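PDB 6XJ9: agarase from Pseudoalteromonas fuliginea, which probably hydrolyses agarose or agarose-derived oligosaccharides of red algal cell walls, as a glycoside hydrolase of family GH50. Local coordinates for residues Tyr696-Ile710 with Ala750-Arg762. Numbering follows the deposited sequence.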
loop_
_atom_site.group_PDB
_atom_site.type_symbol
_atom_site.label_atom_id
_atom_site.label_comp_id
_atom_site.label_asym_id
_atom_site.label_seq_id
_atom_site.Cartn_x
_atom_site.Cartn_y
_atom_site.Cartn_z
ATOM N N TYR A 696 -2.323 11.247 -2.692
ATOM C CA TYR A 696 -1.320 11.868 -3.542
ATOM C C TYR A 696 -1.742 11.772 -5.008
ATOM O O TYR A 696 -1.743 12.771 -5.726
ATOM C CB TYR A 696 0.009 11.128 -3.380
ATOM C CG TYR A 696 1.094 11.601 -4.312
ATOM C CD1 TYR A 696 1.835 12.726 -4.000
ATOM C CD2 TYR A 696 1.386 10.928 -5.493
ATOM C CE1 TYR A 696 2.849 13.180 -4.830
ATOM C CE2 TYR A 696 2.407 11.368 -6.329
ATOM C CZ TYR A 696 3.130 12.504 -6.000
ATOM O OH TYR A 696 4.124 12.981 -6.809
ATOM N N THR A 697 -2.071 10.553 -5.449
ATOM C CA THR A 697 -2.433 10.270 -6.836
ATOM C C THR A 697 -3.644 11.107 -7.263
ATOM O O THR A 697 -3.639 11.700 -8.341
ATOM C CB THR A 697 -2.680 8.764 -7.023
ATOM O OG1 THR A 697 -1.397 8.157 -6.894
ATOM C CG2 THR A 697 -3.277 8.382 -8.365
ATOM N N ASP A 698 -4.682 11.140 -6.421
ATOM C CA ASP A 698 -5.881 11.925 -6.683
ATOM C C ASP A 698 -5.528 13.401 -6.835
ATOM O O ASP A 698 -6.067 14.067 -7.717
ATOM C CB ASP A 698 -6.916 11.790 -5.560
ATOM C CG ASP A 698 -7.699 10.484 -5.601
ATOM O OD1 ASP A 698 -7.631 9.791 -6.640
ATOM O OD2 ASP A 698 -8.397 10.184 -4.598
ATOM N N TYR A 699 -4.657 13.900 -5.948
ATOM C CA TYR A 699 -4.306 15.314 -5.920
ATOM C C TYR A 699 -3.603 15.666 -7.225
ATOM O O TYR A 699 -3.922 16.664 -7.863
ATOM C CB TYR A 699 -3.352 15.644 -4.762
ATOM C CG TYR A 699 -3.069 17.119 -4.599
ATOM C CD1 TYR A 699 -2.233 17.792 -5.478
ATOM C CD2 TYR A 699 -3.634 17.850 -3.566
ATOM C CE1 TYR A 699 -1.966 19.144 -5.337
ATOM C CE2 TYR A 699 -3.377 19.204 -3.407
ATOM C CZ TYR A 699 -2.538 19.854 -4.293
ATOM O OH TYR A 699 -2.291 21.190 -4.156
ATOM N N MET A 700 -2.646 14.820 -7.603
ATOM C CA MET A 700 -1.837 15.044 -8.792
ATOM C C MET A 700 -2.683 14.898 -10.057
ATOM O O MET A 700 -2.448 15.606 -11.043
ATOM C CB MET A 700 -0.633 14.092 -8.827
ATOM C CG MET A 700 0.525 14.547 -7.914
ATOM S SD MET A 700 1.055 16.288 -8.188
ATOM C CE MET A 700 1.445 16.231 -9.938
ATOM N N ASN A 701 -3.696 14.022 -10.006
ATOM C CA ASN A 701 -4.614 13.891 -11.126
ATOM C C ASN A 701 -5.386 15.191 -11.332
ATOM O O ASN A 701 -5.658 15.572 -12.473
ATOM C CB ASN A 701 -5.534 12.673 -10.999
ATOM C CG ASN A 701 -4.845 11.383 -11.385
ATOM O OD1 ASN A 701 -3.924 11.394 -12.199
ATOM N ND2 ASN A 701 -5.295 10.268 -10.835
ATOM N N SER A 702 -5.740 15.856 -10.228
ATOM C CA SER A 702 -6.511 17.084 -10.325
ATOM C C SER A 702 -5.644 18.222 -10.859
ATOM O O SER A 702 -6.162 19.124 -11.501
ATOM C CB SER A 702 -7.197 17.442 -9.030
ATOM O OG SER A 702 -6.275 17.920 -8.063
ATOM N N VAL A 703 -4.334 18.165 -10.591
ATOM C CA VAL A 703 -3.372 19.104 -11.155
ATOM C C VAL A 703 -3.262 18.863 -12.665
ATOM O O VAL A 703 -3.373 19.797 -13.463
ATOM C CB VAL A 703 -1.991 18.963 -10.486
ATOM C CG1 VAL A 703 -0.958 19.872 -11.150
ATOM C CG2 VAL A 703 -2.051 19.201 -8.980
ATOM N N ILE A 704 -3.059 17.597 -13.042
ATOM C CA ILE A 704 -2.868 17.196 -14.430
ATOM C C ILE A 704 -4.127 17.484 -15.252
ATOM O O ILE A 704 -4.024 17.823 -16.436
ATOM C CB ILE A 704 -2.452 15.709 -14.511
ATOM C CG1 ILE A 704 -1.048 15.468 -13.949
ATOM C CG2 ILE A 704 -2.591 15.151 -15.922
ATOM C CD1 ILE A 704 -0.073 16.603 -14.163
ATOM N N ASP A 705 -5.306 17.369 -14.620
ATOM C CA ASP A 705 -6.569 17.503 -15.335
ATOM C C ASP A 705 -7.003 18.969 -15.396
ATOM O O ASP A 705 -8.024 19.288 -16.001
ATOM C CB ASP A 705 -7.663 16.610 -14.738
ATOM C CG ASP A 705 -7.378 15.119 -14.848
ATOM O OD1 ASP A 705 -6.493 14.721 -15.654
ATOM O OD2 ASP A 705 -8.020 14.363 -14.116
ATOM N N ASN A 706 -6.239 19.863 -14.753
ATOM C CA ASN A 706 -6.657 21.251 -14.712
ATOM C C ASN A 706 -6.002 22.017 -15.859
ATOM O O ASN A 706 -4.785 22.023 -15.987
ATOM C CB ASN A 706 -6.416 21.898 -13.351
ATOM C CG ASN A 706 -6.935 23.316 -13.317
ATOM O OD1 ASN A 706 -6.499 24.162 -14.102
ATOM N ND2 ASN A 706 -7.848 23.586 -12.396
ATOM N N PRO A 707 -6.778 22.714 -16.718
ATOM C CA PRO A 707 -6.215 23.306 -17.931
ATOM C C PRO A 707 -5.291 24.506 -17.706
ATOM O O PRO A 707 -4.582 24.897 -18.636
ATOM C CB PRO A 707 -7.459 23.667 -18.760
ATOM C CG PRO A 707 -8.503 23.958 -17.704
ATOM C CD PRO A 707 -8.228 22.955 -16.594
ATOM N N TYR A 708 -5.270 25.046 -16.478
ATOM C CA TYR A 708 -4.392 26.163 -16.149
ATOM C C TYR A 708 -3.100 25.692 -15.485
ATOM O O TYR A 708 -2.037 26.269 -15.715
ATOM C CB TYR A 708 -5.131 27.235 -15.344
ATOM C CG TYR A 708 -6.231 27.859 -16.154
ATOM C CD1 TYR A 708 -5.949 28.839 -17.092
ATOM C CD2 TYR A 708 -7.536 27.398 -16.055
ATOM C CE1 TYR A 708 -6.948 29.393 -17.877
ATOM C CE2 TYR A 708 -8.550 27.951 -16.820
ATOM C CZ TYR A 708 -8.250 28.939 -17.741
ATOM O OH TYR A 708 -9.239 29.460 -18.515
ATOM N N PHE A 709 -3.177 24.626 -14.687
ATOM C CA PHE A 709 -2.004 24.211 -13.931
ATOM C C PHE A 709 -1.048 23.398 -14.793
ATOM O O PHE A 709 -1.489 22.571 -15.584
ATOM C CB PHE A 709 -2.414 23.463 -12.665
ATOM C CG PHE A 709 -2.789 24.384 -11.538
ATOM C CD1 PHE A 709 -4.101 24.818 -11.382
ATOM C CD2 PHE A 709 -1.835 24.827 -10.639
ATOM C CE1 PHE A 709 -4.455 25.640 -10.325
ATOM C CE2 PHE A 709 -2.190 25.679 -9.603
ATOM C CZ PHE A 709 -3.497 26.088 -9.442
ATOM N N ILE A 710 0.260 23.648 -14.612
ATOM C CA ILE A 710 1.312 23.003 -15.378
ATOM C C ILE A 710 2.234 22.208 -14.450
ATOM O O ILE A 710 3.339 21.824 -14.838
ATOM C CB ILE A 710 2.070 24.028 -16.260
ATOM C CG1 ILE A 710 2.635 25.230 -15.491
ATOM C CG2 ILE A 710 1.151 24.505 -17.372
ATOM C CD1 ILE A 710 3.709 24.927 -14.468
ATOM N N ALA A 750 3.511 5.421 -6.409
ATOM C CA ALA A 750 2.460 6.286 -6.922
ATOM C C ALA A 750 3.060 7.416 -7.757
ATOM O O ALA A 750 2.530 7.750 -8.813
ATOM C CB ALA A 750 1.599 6.814 -5.803
ATOM N N ALA A 751 4.170 7.987 -7.275
ATOM C CA ALA A 751 4.883 9.031 -7.996
ATOM C C ALA A 751 5.330 8.525 -9.368
ATOM O O ALA A 751 5.157 9.231 -10.367
ATOM C CB ALA A 751 6.044 9.534 -7.175
ATOM N N LYS A 752 5.884 7.302 -9.420
ATOM C CA LYS A 752 6.409 6.784 -10.676
ATOM C C LYS A 752 5.280 6.661 -11.692
ATOM O O LYS A 752 5.465 6.958 -12.873
ATOM C CB LYS A 752 6.936 5.354 -10.536
ATOM C CG LYS A 752 8.292 5.145 -9.886
ATOM C CD LYS A 752 8.628 3.667 -10.029
ATOM C CE LYS A 752 9.694 3.129 -9.110
ATOM N NZ LYS A 752 9.754 1.647 -9.238
ATOM N N ALA A 753 4.129 6.150 -11.236
ATOM C CA ALA A 753 3.006 5.893 -12.122
ATOM C C ALA A 753 2.464 7.226 -12.624
ATOM O O ALA A 753 2.203 7.383 -13.812
ATOM C CB ALA A 753 1.939 5.104 -11.404
ATOM N N MET A 754 2.336 8.182 -11.700
ATOM C CA MET A 754 1.781 9.493 -12.006
ATOM C C MET A 754 2.639 10.184 -13.064
ATOM O O MET A 754 2.121 10.684 -14.052
ATOM C CB MET A 754 1.716 10.372 -10.753
ATOM C CG MET A 754 1.190 11.766 -11.035
ATOM S SD MET A 754 -0.501 11.711 -11.678
ATOM C CE MET A 754 -0.448 13.074 -12.832
ATOM N N ASN A 755 3.959 10.205 -12.837
ATOM C CA ASN A 755 4.906 10.905 -13.695
ATOM C C ASN A 755 4.957 10.235 -15.063
ATOM O O ASN A 755 5.157 10.909 -16.076
ATOM C CB ASN A 755 6.307 10.932 -13.076
ATOM C CG ASN A 755 6.439 11.893 -11.915
ATOM O OD1 ASN A 755 5.967 13.031 -11.989
ATOM N ND2 ASN A 755 7.103 11.460 -10.850
ATOM N N GLU A 756 4.768 8.909 -15.077
ATOM C CA GLU A 756 4.825 8.132 -16.306
ATOM C C GLU A 756 3.692 8.566 -17.235
ATOM O O GLU A 756 3.895 8.755 -18.436
ATOM C CB GLU A 756 4.780 6.631 -15.988
ATOM C CG GLU A 756 4.931 5.742 -17.207
ATOM C CD GLU A 756 6.250 5.928 -17.937
ATOM O OE1 GLU A 756 7.296 5.987 -17.262
ATOM O OE2 GLU A 756 6.222 6.048 -19.178
ATOM N N SER A 757 2.500 8.753 -16.661
ATOM C CA SER A 757 1.300 8.910 -17.462
ATOM C C SER A 757 0.939 10.376 -17.688
ATOM O O SER A 757 0.033 10.649 -18.470
ATOM C CB SER A 757 0.147 8.136 -16.869
ATOM O OG SER A 757 -0.167 8.646 -15.583
ATOM N N MET A 758 1.656 11.318 -17.056
ATOM C CA MET A 758 1.151 12.689 -17.012
ATOM C C MET A 758 1.009 13.318 -18.396
ATOM O O MET A 758 0.008 13.985 -18.650
ATOM C CB MET A 758 1.949 13.626 -16.102
ATOM C CG MET A 758 3.405 13.820 -16.470
ATOM S SD MET A 758 4.238 14.682 -15.103
ATOM C CE MET A 758 5.948 14.445 -15.598
ATOM N N TYR A 759 2.012 13.146 -19.269
ATOM C CA TYR A 759 1.975 13.824 -20.559
ATOM C C TYR A 759 0.781 13.330 -21.374
ATOM O O TYR A 759 -0.016 14.123 -21.876
ATOM C CB TYR A 759 3.328 13.720 -21.276
ATOM C CG TYR A 759 4.430 14.492 -20.596
ATOM C CD1 TYR A 759 4.321 15.863 -20.407
ATOM C CD2 TYR A 759 5.577 13.861 -20.134
ATOM C CE1 TYR A 759 5.316 16.580 -19.765
ATOM C CE2 TYR A 759 6.595 14.576 -19.517
ATOM C CZ TYR A 759 6.465 15.943 -19.339
ATOM O OH TYR A 759 7.437 16.662 -18.700
ATOM N N GLU A 760 0.644 12.002 -21.437
ATOM C CA GLU A 760 -0.435 11.326 -22.139
ATOM C C GLU A 760 -1.794 11.718 -21.578
ATOM O O GLU A 760 -2.697 12.069 -22.331
ATOM C CB GLU A 760 -0.237 9.819 -22.004
ATOM C CG GLU A 760 1.081 9.380 -22.614
ATOM C CD GLU A 760 1.008 8.080 -23.384
ATOM O OE1 GLU A 760 1.168 8.126 -24.622
ATOM O OE2 GLU A 760 0.796 7.032 -22.739
ATOM N N ARG A 761 -1.937 11.634 -20.251
ATOM C CA ARG A 761 -3.199 11.970 -19.612
ATOM C C ARG A 761 -3.590 13.416 -19.918
ATOM O O ARG A 761 -4.754 13.689 -20.209
ATOM C CB ARG A 761 -3.127 11.735 -18.100
ATOM C CG ARG A 761 -4.448 11.989 -17.387
ATOM C CD ARG A 761 -4.358 11.805 -15.890
ATOM N NE ARG A 761 -5.617 12.162 -15.240
ATOM C CZ ARG A 761 -6.387 11.288 -14.608
ATOM N NH1 ARG A 761 -6.023 10.015 -14.549
ATOM N NH2 ARG A 761 -7.499 11.691 -14.020
ATOM N N ARG A 762 -2.631 14.350 -19.848
ATOM C CA ARG A 762 -2.985 15.756 -19.985
ATOM C C ARG A 762 -3.266 16.113 -21.442
ATOM O O ARG A 762 -4.177 16.893 -21.717
ATOM C CB ARG A 762 -1.899 16.690 -19.435
ATOM C CG ARG A 762 -2.269 18.166 -19.518
ATOM C CD ARG A 762 -1.241 19.044 -18.820
ATOM N NE ARG A 762 -1.590 20.459 -18.824
ATOM C CZ ARG A 762 -2.438 21.041 -17.981
ATOM N NH1 ARG A 762 -3.039 20.323 -17.047
ATOM N NH2 ARG A 762 -2.689 22.338 -18.073
HETATM O O HOH W 1 -0.117 7.368 -9.299
HETATM O O HOH W 2 -2.234 9.736 -13.192
HETATM O O HOH W 3 -6.518 15.280 -18.505
#
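Helix segments 696-704 and 750-762 run nearly parallel, their axes 10.1 Å apart at closest approach and inclined by 18°. At one end A750 and A751 pack against the Y696 ring, and a water joins T697 OG1 to A750 O. M754, modelled in two conformers, faces M700; its packing is doubtful. I704 is a knob among M758, R761 and R762, I704 CG2 lying 3.8 Å from R761 CD.

R761 and R762 make the polar grip. R761 meets D705 side-on in a salt bridge, with guanidinium and carboxylate nearly coplanar. R761 NE reaches D705 OD1 at 2.7 Å, and R761 NH2 reaches D705 OD2 at 2.7 Å. Both bonds are almost straight and use syn lone pairs. The N701 amide stacks on one face of this guanidinium, the planes 11° apart.

R762 turns inward, its chain extended from CG to NE with CG anti to the backbone N (chi1 -178°). It inserts its guanidinium into the turn after helix 689-704. NH1 and NH2 of R762 grip N706 O end-on, at 2.7 and 3.0 Å. R762 NH1 also bonds I704 O at 2.8 Å, from above the carbonyl plane. A leucine here would probably leave the carbonyl oxygens of I704 and N706 without these donors and the turn less firmly held. N706 OD1 accepts from Y708 N in an Asx turn.

The turn leads into strand 709-714, parallel to its neighbours 299-305 and 664-666. Helix 689-704 links 664-666 to 709-714, consistent with the (beta/alpha)8 barrel of GH50 enzymes. Both helices pack outside its wall, touching T303 through M700 and M758.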